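Long-range contacts in nitroreductase (Desulfitobacterium hafniense, PDB 3PXV), which binds flavin mononucleotide and, as a member of the nitroreductase family, probably catalyses flavin-dependent oxidation-reduction reactions: residues 93-103 with 157-168; 26-37 with 47-55. All coordinates share one frame; numbering follows the deposited sequence. Where two conformers were deposited one is given.

Contact 1. Residues 93-103 with 157-168; sequences APCMIVVPIDP and PEGYAFGCSVLL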
loop_
_atom_site.group_PDB
_atom_site.type_symbol
_atom_site.label_atom_id
_atom_site.label_comp_id
_atom_site.label_asym_id
_atom_site.label_seq_id
_atom_site.Cartn_x
_atom_site.Cartn_y
_atom_site.Cartn_z
ATOM N N ALA B 93 -8.004 16.427 13.587
ATOM C CA ALA B 93 -6.728 15.760 13.833
ATOM C C ALA B 93 -5.684 16.811 14.073
ATOM O O ALA B 93 -5.627 17.786 13.331
ATOM C CB ALA B 93 -6.317 14.887 12.656
ATOM N N PRO B 94 -4.840 16.609 15.094
ATOM C CA PRO B 94 -3.811 17.572 15.430
ATOM C C PRO B 94 -2.496 17.381 14.678
ATOM O O PRO B 94 -1.586 18.179 14.847
ATOM C CB PRO B 94 -3.631 17.341 16.928
ATOM C CG PRO B 94 -3.841 15.853 17.064
ATOM C CD PRO B 94 -4.904 15.517 16.078
ATOM N N CYS B 95 -2.380 16.319 13.887
ATOM C CA CYS B 95 -1.178 16.090 13.080
ATOM C C CYS B 95 -1.442 15.072 11.997
ATOM O O CYS B 95 -2.419 14.342 12.039
ATOM C CB CYS B 95 -0.003 15.600 13.927
ATOM S SG CYS B 95 -0.185 13.928 14.456
HETATM N N MSE B 96 -0.548 15.022 11.027
HETATM C CA MSE B 96 -0.692 14.095 9.922
HETATM C C MSE B 96 0.650 13.865 9.280
HETATM O O MSE B 96 1.568 14.648 9.427
HETATM C CB MSE B 96 -1.673 14.643 8.851
HETATM C CG MSE B 96 -1.216 15.911 8.129
HETATM SE SE MSE B 96 -2.481 16.470 6.796
HETATM C CE MSE B 96 -1.639 18.147 6.286
ATOM N N ILE B 97 0.751 12.759 8.576
ATOM C CA ILE B 97 1.933 12.481 7.809
ATOM C C ILE B 97 1.515 12.642 6.375
ATOM O O ILE B 97 0.552 12.005 5.934
ATOM C CB ILE B 97 2.455 11.094 8.062
ATOM C CG1 ILE B 97 3.062 11.057 9.469
ATOM C CG2 ILE B 97 3.472 10.737 6.993
ATOM C CD1 ILE B 97 3.576 9.692 9.905
ATOM N N VAL B 98 2.200 13.541 5.676
ATOM C CA VAL B 98 1.973 13.801 4.254
ATOM C C VAL B 98 3.026 13.049 3.471
ATOM O O VAL B 98 4.199 13.144 3.802
ATOM C CB VAL B 98 2.056 15.315 3.950
ATOM C CG1 VAL B 98 1.877 15.582 2.453
ATOM C CG2 VAL B 98 0.974 16.066 4.797
ATOM N N VAL B 99 2.602 12.282 2.457
ATOM C CA VAL B 99 3.503 11.491 1.620
ATOM C C VAL B 99 3.505 11.998 0.187
ATOM O O VAL B 99 2.639 11.657 -0.607
ATOM C CB VAL B 99 3.165 9.988 1.628
ATOM C CG1 VAL B 99 4.239 9.215 0.868
ATOM C CG2 VAL B 99 3.097 9.473 3.020
ATOM N N PRO B 100 4.448 12.888 -0.134
ATOM C CA PRO B 100 4.537 13.343 -1.507
ATOM C C PRO B 100 5.238 12.286 -2.363
ATOM O O PRO B 100 5.952 11.434 -1.846
ATOM C CB PRO B 100 5.406 14.600 -1.389
ATOM C CG PRO B 100 6.302 14.287 -0.267
ATOM C CD PRO B 100 5.406 13.601 0.727
ATOM N N ILE B 101 5.052 12.347 -3.666
ATOM C CA ILE B 101 5.636 11.336 -4.529
ATOM C C ILE B 101 6.174 11.953 -5.810
ATOM O O ILE B 101 5.788 13.069 -6.188
ATOM C CB ILE B 101 4.615 10.193 -4.868
ATOM C CG1 ILE B 101 3.402 10.709 -5.627
ATOM C CG2 ILE B 101 4.117 9.463 -3.633
ATOM C CD1 ILE B 101 2.605 9.553 -6.241
ATOM N N ASP B 102 7.086 11.223 -6.455
ATOM C CA ASP B 102 7.671 11.632 -7.723
ATOM C C ASP B 102 6.654 11.204 -8.784
ATOM O O ASP B 102 6.378 10.028 -8.918
ATOM C CB ASP B 102 9.018 10.931 -7.924
ATOM C CG ASP B 102 9.776 11.407 -9.182
ATOM O OD1 ASP B 102 9.206 12.116 -10.022
ATOM O OD2 ASP B 102 10.971 11.063 -9.311
ATOM N N PRO B 103 6.051 12.154 -9.500
ATOM C CA PRO B 103 5.075 11.774 -10.518
ATOM C C PRO B 103 5.651 11.185 -11.822
ATOM O O PRO B 103 4.888 10.644 -12.608
ATOM C CB PRO B 103 4.375 13.107 -10.826
ATOM C CG PRO B 103 5.379 14.135 -10.525
ATOM C CD PRO B 103 6.150 13.618 -9.357
ATOM N N PRO B 157 10.194 17.732 -1.961
ATOM C CA PRO B 157 11.300 17.889 -2.912
ATOM C C PRO B 157 10.761 18.481 -4.218
ATOM O O PRO B 157 9.590 18.250 -4.570
ATOM C CB PRO B 157 11.788 16.451 -3.154
ATOM C CG PRO B 157 11.166 15.610 -2.088
ATOM C CD PRO B 157 9.966 16.327 -1.574
ATOM N N GLU B 158 11.612 19.200 -4.946
ATOM C CA GLU B 158 11.211 19.828 -6.202
ATOM C C GLU B 158 10.641 18.794 -7.158
ATOM O O GLU B 158 11.223 17.733 -7.349
ATOM C CB GLU B 158 12.397 20.524 -6.878
ATOM C CG GLU B 158 11.971 21.594 -7.914
ATOM C CD GLU B 158 13.145 22.168 -8.711
ATOM O OE1 GLU B 158 14.036 21.373 -9.115
ATOM O OE2 GLU B 158 13.157 23.406 -8.952
ATOM N N GLY B 159 9.498 19.101 -7.760
ATOM C CA GLY B 159 8.887 18.169 -8.703
ATOM C C GLY B 159 7.900 17.180 -8.106
ATOM O O GLY B 159 7.077 16.645 -8.824
ATOM N N TYR B 160 7.972 16.955 -6.797
ATOM C CA TYR B 160 7.074 16.026 -6.113
ATOM C C TYR B 160 5.694 16.610 -5.979
ATOM O O TYR B 160 5.539 17.805 -5.761
ATOM C CB TYR B 160 7.610 15.677 -4.723
ATOM C CG TYR B 160 8.579 14.546 -4.713
ATOM C CD1 TYR B 160 9.653 14.508 -5.595
ATOM C CD2 TYR B 160 8.461 13.519 -3.775
ATOM C CE1 TYR B 160 10.551 13.434 -5.596
ATOM C CE2 TYR B 160 9.358 12.437 -3.771
ATOM C CZ TYR B 160 10.390 12.414 -4.675
ATOM O OH TYR B 160 11.261 11.387 -4.670
ATOM N N ALA B 161 4.701 15.746 -6.093
ATOM C CA ALA B 161 3.315 16.109 -5.951
ATOM C C ALA B 161 2.709 15.315 -4.792
ATOM O O ALA B 161 3.278 14.334 -4.338
ATOM C CB ALA B 161 2.568 15.818 -7.248
ATOM N N PHE B 162 1.539 15.715 -4.323
ATOM C CA PHE B 162 0.884 14.982 -3.245
ATOM C C PHE B 162 0.512 13.564 -3.658
ATOM O O PHE B 162 0.008 13.340 -4.761
ATOM C CB PHE B 162 -0.368 15.723 -2.803
ATOM C CG PHE B 162 -1.195 14.982 -1.803
ATOM C CD1 PHE B 162 -0.998 15.177 -0.454
ATOM C CD2 PHE B 162 -2.199 14.120 -2.224
ATOM C CE1 PHE B 162 -1.771 14.513 0.451
ATOM C CE2 PHE B 162 -2.974 13.460 -1.326
ATOM C CZ PHE B 162 -2.767 13.657 0.017
ATOM N N GLY B 163 0.748 12.621 -2.749
ATOM C CA GLY B 163 0.466 11.207 -2.991
ATOM C C GLY B 163 -0.693 10.759 -2.136
ATOM O O GLY B 163 -1.713 10.309 -2.652
ATOM N N CYS B 164 -0.529 10.878 -0.828
ATOM C CA CYS B 164 -1.598 10.561 0.099
ATOM C C CYS B 164 -1.188 11.085 1.460
ATOM O O CYS B 164 -0.120 11.675 1.604
ATOM C CB CYS B 164 -1.881 9.065 0.133
ATOM S SG CYS B 164 -3.462 8.650 0.878
ATOM N N SER B 165 -2.043 10.929 2.451
ATOM C CA SER B 165 -1.699 11.394 3.789
ATOM C C SER B 165 -2.360 10.509 4.773
ATOM O O SER B 165 -3.307 9.857 4.434
ATOM C CB SER B 165 -2.190 12.830 4.004
ATOM O OG SER B 165 -3.611 12.900 4.000
ATOM N N VAL B 166 -1.853 10.471 5.990
ATOM C CA VAL B 166 -2.480 9.694 7.050
ATOM C C VAL B 166 -2.629 10.607 8.229
ATOM O O VAL B 166 -1.637 11.099 8.722
ATOM C CB VAL B 166 -1.650 8.497 7.504
ATOM C CG1 VAL B 166 -2.455 7.720 8.551
ATOM C CG2 VAL B 166 -1.277 7.606 6.306
ATOM N N LEU B 167 -3.859 10.816 8.695
ATOM C CA LEU B 167 -4.101 11.690 9.841
ATOM C C LEU B 167 -3.887 10.860 11.103
ATOM O O LEU B 167 -4.191 9.657 11.099
ATOM C CB LEU B 167 -5.505 12.283 9.814
ATOM C CG LEU B 167 -5.976 12.884 8.486
ATOM C CD1 LEU B 167 -7.445 13.257 8.597
ATOM C CD2 LEU B 167 -5.102 14.101 8.091
ATOM N N LEU B 168 -3.385 11.498 12.166
ATOM C CA LEU B 168 -3.065 10.803 13.388
ATOM C C LEU B 168 -3.524 11.548 14.633
ATOM O O LEU B 168 -3.465 12.770 14.694
ATOM C CB LEU B 168 -1.556 10.599 13.483
ATOM C CG LEU B 168 -0.801 9.897 12.337
ATOM C CD1 LEU B 168 0.678 9.944 12.596
ATOM C CD2 LEU B 168 -1.269 8.459 12.097
HETATM O O HOH W 1 12.739 10.974 -6.899
#
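Val-99 meets both Gly-163 and Cys-164 through its carbonyl, which makes a classic beta bulge in the antiparallel pairing of strands 95-101 and 161-168, the two inner strands of this chain's four-stranded nitroreductase sheet. Cys-164 N reaches Val-99 O over 3.3 Å, whereas the second bond to that oxygen, from Gly-163 N, is bent to 126° and weak. The register slips by one residue here, so that Pro-100 faces Phe-162. Beyond the bulge the ladder resumes at once, with Ile-101 N 2.7 Å from Ala-161 O; on its other side Ile-97 and Val-166 exchange two backbone bonds. Side chains follow the ladder. Leu-167 and Met-96, a selenomethionine, run side by side, CD2 of Leu-167 lying 3.6 Å from Met-96 CB, while Ile-97 CD1 touches Leu-168 CD1 on the face covered by helix 106-126. Cys-164 lies on that face too and touches the bound FMN.

At the far end the ring of Tyr-160 lies between the Ile-101/Asp-102 backbone and Pro-157. Ile-101 C sits toward the rim of one face and Asp-102 N 3.7 Å above its centre; Pro-157 CG covers the opposite face. Asp-102 CB makes a CH-pi contact, 4.2 Å from the ring centroid. Further out, Ser-165, on the face of Met-96, hydrogen-bonds through OG to Cys-134 O and Thr-137 OG1. With Asp-102 CG anti to the backbone N (chi1 -174°), the carboxylate extends past the ring; OD1 bonds Thr-104, and a water lies 3.0 Å from Asp-102 OD2, to which it donates, and 2.7 Å from Tyr-160 OH.

Contact 2. Residues 26-37 with 47-55; sequences DELLQAIAEAAI and AWRVIVVKN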
loop_
_atom_site.group_PDB
_atom_site.type_symbol
_atom_site.label_atom_id
_atom_site.label_comp_id
_atom_site.label_asym_id
_atom_site.label_seq_id
_atom_site.Cartn_x
_atom_site.Cartn_y
_atom_site.Cartn_z
ATOM N N ASP B 26 6.207 12.689 20.571
ATOM C CA ASP B 26 7.271 12.584 19.572
ATOM C C ASP B 26 7.802 11.167 19.525
ATOM O O ASP B 26 8.160 10.675 18.463
ATOM C CB ASP B 26 8.412 13.534 19.908
ATOM C CG ASP B 26 8.021 15.004 19.745
ATOM O OD1 ASP B 26 7.171 15.310 18.867
ATOM O OD2 ASP B 26 8.589 15.850 20.472
ATOM N N GLU B 27 7.861 10.523 20.686
ATOM C CA GLU B 27 8.302 9.130 20.802
ATOM C C GLU B 27 7.476 8.271 19.832
ATOM O O GLU B 27 8.020 7.516 19.031
ATOM C CB GLU B 27 8.113 8.643 22.254
ATOM C CG GLU B 27 8.841 7.344 22.643
ATOM C CD GLU B 27 8.530 6.895 24.082
ATOM O OE1 GLU B 27 7.350 6.956 24.491
ATOM O OE2 GLU B 27 9.463 6.477 24.800
ATOM N N LEU B 28 6.151 8.415 19.892
ATOM C CA LEU B 28 5.251 7.649 19.022
ATOM C C LEU B 28 5.297 8.100 17.550
ATOM O O LEU B 28 5.278 7.273 16.660
ATOM C CB LEU B 28 3.809 7.706 19.548
ATOM C CG LEU B 28 3.555 7.109 20.937
ATOM C CD1 LEU B 28 2.183 7.476 21.426
ATOM C CD2 LEU B 28 3.751 5.598 20.958
ATOM N N LEU B 29 5.323 9.405 17.300
ATOM C CA LEU B 29 5.399 9.913 15.950
ATOM C C LEU B 29 6.655 9.389 15.259
ATOM O O LEU B 29 6.610 9.040 14.083
ATOM C CB LEU B 29 5.402 11.445 15.913
ATOM C CG LEU B 29 4.110 12.164 16.286
ATOM C CD1 LEU B 29 4.330 13.691 16.267
ATOM C CD2 LEU B 29 2.948 11.751 15.372
ATOM N N GLN B 30 7.761 9.331 15.990
ATOM C CA GLN B 30 9.029 8.835 15.460
ATOM C C GLN B 30 8.955 7.345 15.131
ATOM O O GLN B 30 9.430 6.939 14.078
ATOM C CB GLN B 30 10.177 9.118 16.448
ATOM C CG GLN B 30 11.553 8.704 15.974
ATOM C CD GLN B 30 11.961 9.337 14.638
ATOM O OE1 GLN B 30 11.510 10.435 14.278
ATOM N NE2 GLN B 30 12.838 8.641 13.903
ATOM N N ALA B 31 8.358 6.547 16.021
ATOM C CA ALA B 31 8.210 5.101 15.798
ATOM C C ALA B 31 7.416 4.848 14.533
ATOM O O ALA B 31 7.754 3.954 13.755
ATOM C CB ALA B 31 7.522 4.429 16.978
ATOM N N ILE B 32 6.372 5.657 14.331
ATOM C CA ILE B 32 5.518 5.559 13.159
ATOM C C ILE B 32 6.252 5.972 11.871
ATOM O O ILE B 32 6.111 5.312 10.826
ATOM C CB ILE B 32 4.273 6.435 13.332
ATOM C CG1 ILE B 32 3.386 5.872 14.456
ATOM C CG2 ILE B 32 3.509 6.553 11.997
ATOM C CD1 ILE B 32 2.266 6.847 14.916
ATOM N N ALA B 33 7.035 7.041 11.918
ATOM C CA ALA B 33 7.734 7.456 10.700
ATOM C C ALA B 33 8.898 6.491 10.400
ATOM O O ALA B 33 9.255 6.320 9.253
ATOM C CB ALA B 33 8.219 8.885 10.800
ATOM N N GLU B 34 9.471 5.856 11.426
ATOM C CA GLU B 34 10.569 4.901 11.220
ATOM C C GLU B 34 9.964 3.689 10.550
ATOM O O GLU B 34 10.559 3.092 9.687
ATOM C CB GLU B 34 11.252 4.519 12.546
ATOM C CG GLU B 34 12.160 3.240 12.553
ATOM C CD GLU B 34 13.462 3.333 11.728
ATOM O OE1 GLU B 34 13.818 4.417 11.241
ATOM O OE2 GLU B 34 14.144 2.301 11.581
ATOM N N ALA B 35 8.737 3.341 10.937
ATOM C CA ALA B 35 8.049 2.201 10.355
ATOM C C ALA B 35 7.761 2.484 8.879
ATOM O O ALA B 35 7.962 1.627 8.021
ATOM C CB ALA B 35 6.764 1.908 11.124
ATOM N N ALA B 36 7.338 3.704 8.576
ATOM C CA ALA B 36 7.020 4.074 7.198
ATOM C C ALA B 36 8.215 3.881 6.250
ATOM O O ALA B 36 8.090 3.284 5.187
ATOM C CB ALA B 36 6.504 5.523 7.142
ATOM N N ILE B 37 9.392 4.328 6.665
ATOM C CA ILE B 37 10.565 4.221 5.808
ATOM C C ILE B 37 11.044 2.774 5.652
ATOM O O ILE B 37 11.918 2.491 4.840
ATOM C CB ILE B 37 11.709 5.201 6.231
ATOM C CG1 ILE B 37 12.266 4.920 7.630
ATOM C CG2 ILE B 37 11.208 6.656 6.164
ATOM C CD1 ILE B 37 13.654 5.549 7.838
ATOM N N ALA B 47 10.476 6.560 -3.990
ATOM C CA ALA B 47 10.112 7.826 -4.618
ATOM C C ALA B 47 9.033 8.533 -3.792
ATOM O O ALA B 47 7.993 8.929 -4.297
ATOM C CB ALA B 47 9.635 7.576 -6.061
ATOM N N TRP B 48 9.321 8.673 -2.506
ATOM C CA TRP B 48 8.451 9.302 -1.557
ATOM C C TRP B 48 9.226 10.009 -0.472
ATOM O O TRP B 48 10.450 9.985 -0.500
ATOM C CB TRP B 48 7.514 8.281 -0.938
ATOM C CG TRP B 48 8.013 6.865 -0.690
ATOM C CD1 TRP B 48 7.547 5.769 -1.298
ATOM C CD2 TRP B 48 8.956 6.398 0.295
ATOM N NE1 TRP B 48 8.147 4.645 -0.801
ATOM C CE2 TRP B 48 9.007 5.003 0.193
ATOM C CE3 TRP B 48 9.752 7.018 1.252
ATOM C CZ2 TRP B 48 9.842 4.214 0.993
ATOM C CZ3 TRP B 48 10.580 6.236 2.046
ATOM C CH2 TRP B 48 10.613 4.852 1.914
ATOM N N ARG B 49 8.519 10.707 0.419
ATOM C CA ARG B 49 9.120 11.301 1.624
ATOM C C ARG B 49 8.084 11.167 2.736
ATOM O O ARG B 49 6.891 11.054 2.455
ATOM C CB ARG B 49 9.463 12.787 1.474
ATOM C CG ARG B 49 10.515 13.143 0.454
ATOM C CD ARG B 49 11.908 12.633 0.820
ATOM N NE ARG B 49 12.875 13.085 -0.185
ATOM C CZ ARG B 49 13.042 12.543 -1.399
ATOM N NH1 ARG B 49 12.311 11.511 -1.797
ATOM N NH2 ARG B 49 13.944 13.053 -2.234
ATOM N N VAL B 50 8.543 11.212 3.986
ATOM C CA VAL B 50 7.658 11.077 5.143
ATOM C C VAL B 50 7.733 12.394 5.923
ATOM O O VAL B 50 8.695 12.629 6.671
ATOM C CB VAL B 50 8.065 9.856 6.000
ATOM C CG1 VAL B 50 7.260 9.759 7.293
ATOM C CG2 VAL B 50 7.919 8.604 5.177
ATOM N N ILE B 51 6.730 13.257 5.719
ATOM C CA ILE B 51 6.682 14.561 6.343
ATOM C C ILE B 51 5.676 14.531 7.493
ATOM O O ILE B 51 4.471 14.469 7.260
ATOM C CB ILE B 51 6.295 15.643 5.293
ATOM C CG1 ILE B 51 7.276 15.617 4.126
ATOM C CG2 ILE B 51 6.274 17.047 5.918
ATOM C CD1 ILE B 51 6.895 16.511 3.017
ATOM N N VAL B 52 6.173 14.567 8.729
ATOM C CA VAL B 52 5.316 14.535 9.926
ATOM C C VAL B 52 4.922 15.959 10.244
ATOM O O VAL B 52 5.738 16.730 10.739
ATOM C CB VAL B 52 6.039 13.921 11.179
ATOM C CG1 VAL B 52 5.154 14.040 12.408
ATOM C CG2 VAL B 52 6.404 12.456 10.951
ATOM N N VAL B 53 3.670 16.301 9.969
ATOM C CA VAL B 53 3.188 17.650 10.143
ATOM C C VAL B 53 2.455 17.802 11.463
ATOM O O VAL B 53 1.538 17.065 11.734
ATOM C CB VAL B 53 2.247 18.062 8.982
ATOM C CG1 VAL B 53 1.853 19.523 9.119
ATOM C CG2 VAL B 53 2.921 17.834 7.657
ATOM N N LYS B 54 2.881 18.771 12.266
ATOM C CA LYS B 54 2.271 19.081 13.566
ATOM C C LYS B 54 1.809 20.541 13.680
ATOM O O LYS B 54 1.188 20.904 14.660
ATOM C CB LYS B 54 3.270 18.831 14.711
ATOM C CG LYS B 54 3.901 17.448 14.696
ATOM C CD LYS B 54 4.525 17.073 16.031
ATOM C CE LYS B 54 5.520 18.040 16.545
ATOM N NZ LYS B 54 6.022 17.633 17.880
ATOM N N ASN B 55 2.111 21.358 12.677
ATOM C CA ASN B 55 1.796 22.767 12.703
ATOM C C ASN B 55 0.305 22.983 12.457
ATOM O O ASN B 55 -0.193 22.684 11.366
ATOM C CB ASN B 55 2.646 23.467 11.655
ATOM C CG ASN B 55 2.574 24.978 11.749
ATOM O OD1 ASN B 55 1.659 25.608 11.214
ATOM N ND2 ASN B 55 3.583 25.575 12.379
#
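Trp-48 brings the outer corner of its indole to the C-terminal end of helix 26-36, where CH2 lies 3.9 Å from Ile-37 CA and CZ3 lies 4.2 Å from Ile-37 CG2, the two side chains crossing at about a right angle. This opens a helix-on-sheet contact: the helix runs nearly antiparallel to strand 50-53, outermost in this chain's sheet, at 161°, with the short axes 9.4 Å apart. At Val-50 the two methyls divide the work. CG1, anti to the backbone N (chi1 174°), reaches Ala-33 CB at 3.7 Å, and CG2 fits against Ala-36 CB and Ile-37 CG2. Val-52, two residues on and with the same rotamer, again turns to the helix: its CG2 lies 4.0 Å from Ala-33 CB, so that one methyl touches both valines, and its CG1 meets Leu-29 CD1. Lys-54 then passes Leu-29, CD against CD1 in a tight 3.4 Å approach, before its chain bends at chi3 (-55°) and carries NZ to Asp-26. There NZ lies 2.8 Å from Asp-26 OD1, in a salt bridge that uses the syn lone pair of the carboxylate.

Glu-189 of the second subunit also forms a salt bridge with Lys-54, and a strand of that subunit pairs in parallel with residues 50-53, continuing the sheet across the dimer. Buried aliphatic contacts thus end in a charged cluster, where two carboxylates would be expected to stabilise the lysine's positive charge.

From the N terminus, contact 2 comes first: helix 26-36 leads through a nine-residue connection without helix or strand to segment 47-55, which returns beneath it. That loop is closed before contact 1 begins, so the two are in series, neither nested nor crossed. Contact 1 closes a longer excursion, 53 residues between 93-103 and 157-168 that include helix 106-126 and strand 130-133. The contacts meet inside one sheet, where strand 95-101 lies between 50-53 and 161-169; Val-53 N is 2.7 Å from Met-96 O, a probable hydrogen bond. Together they tie the helix and the strand that pairs across the dimer to the inner strands of the sheet.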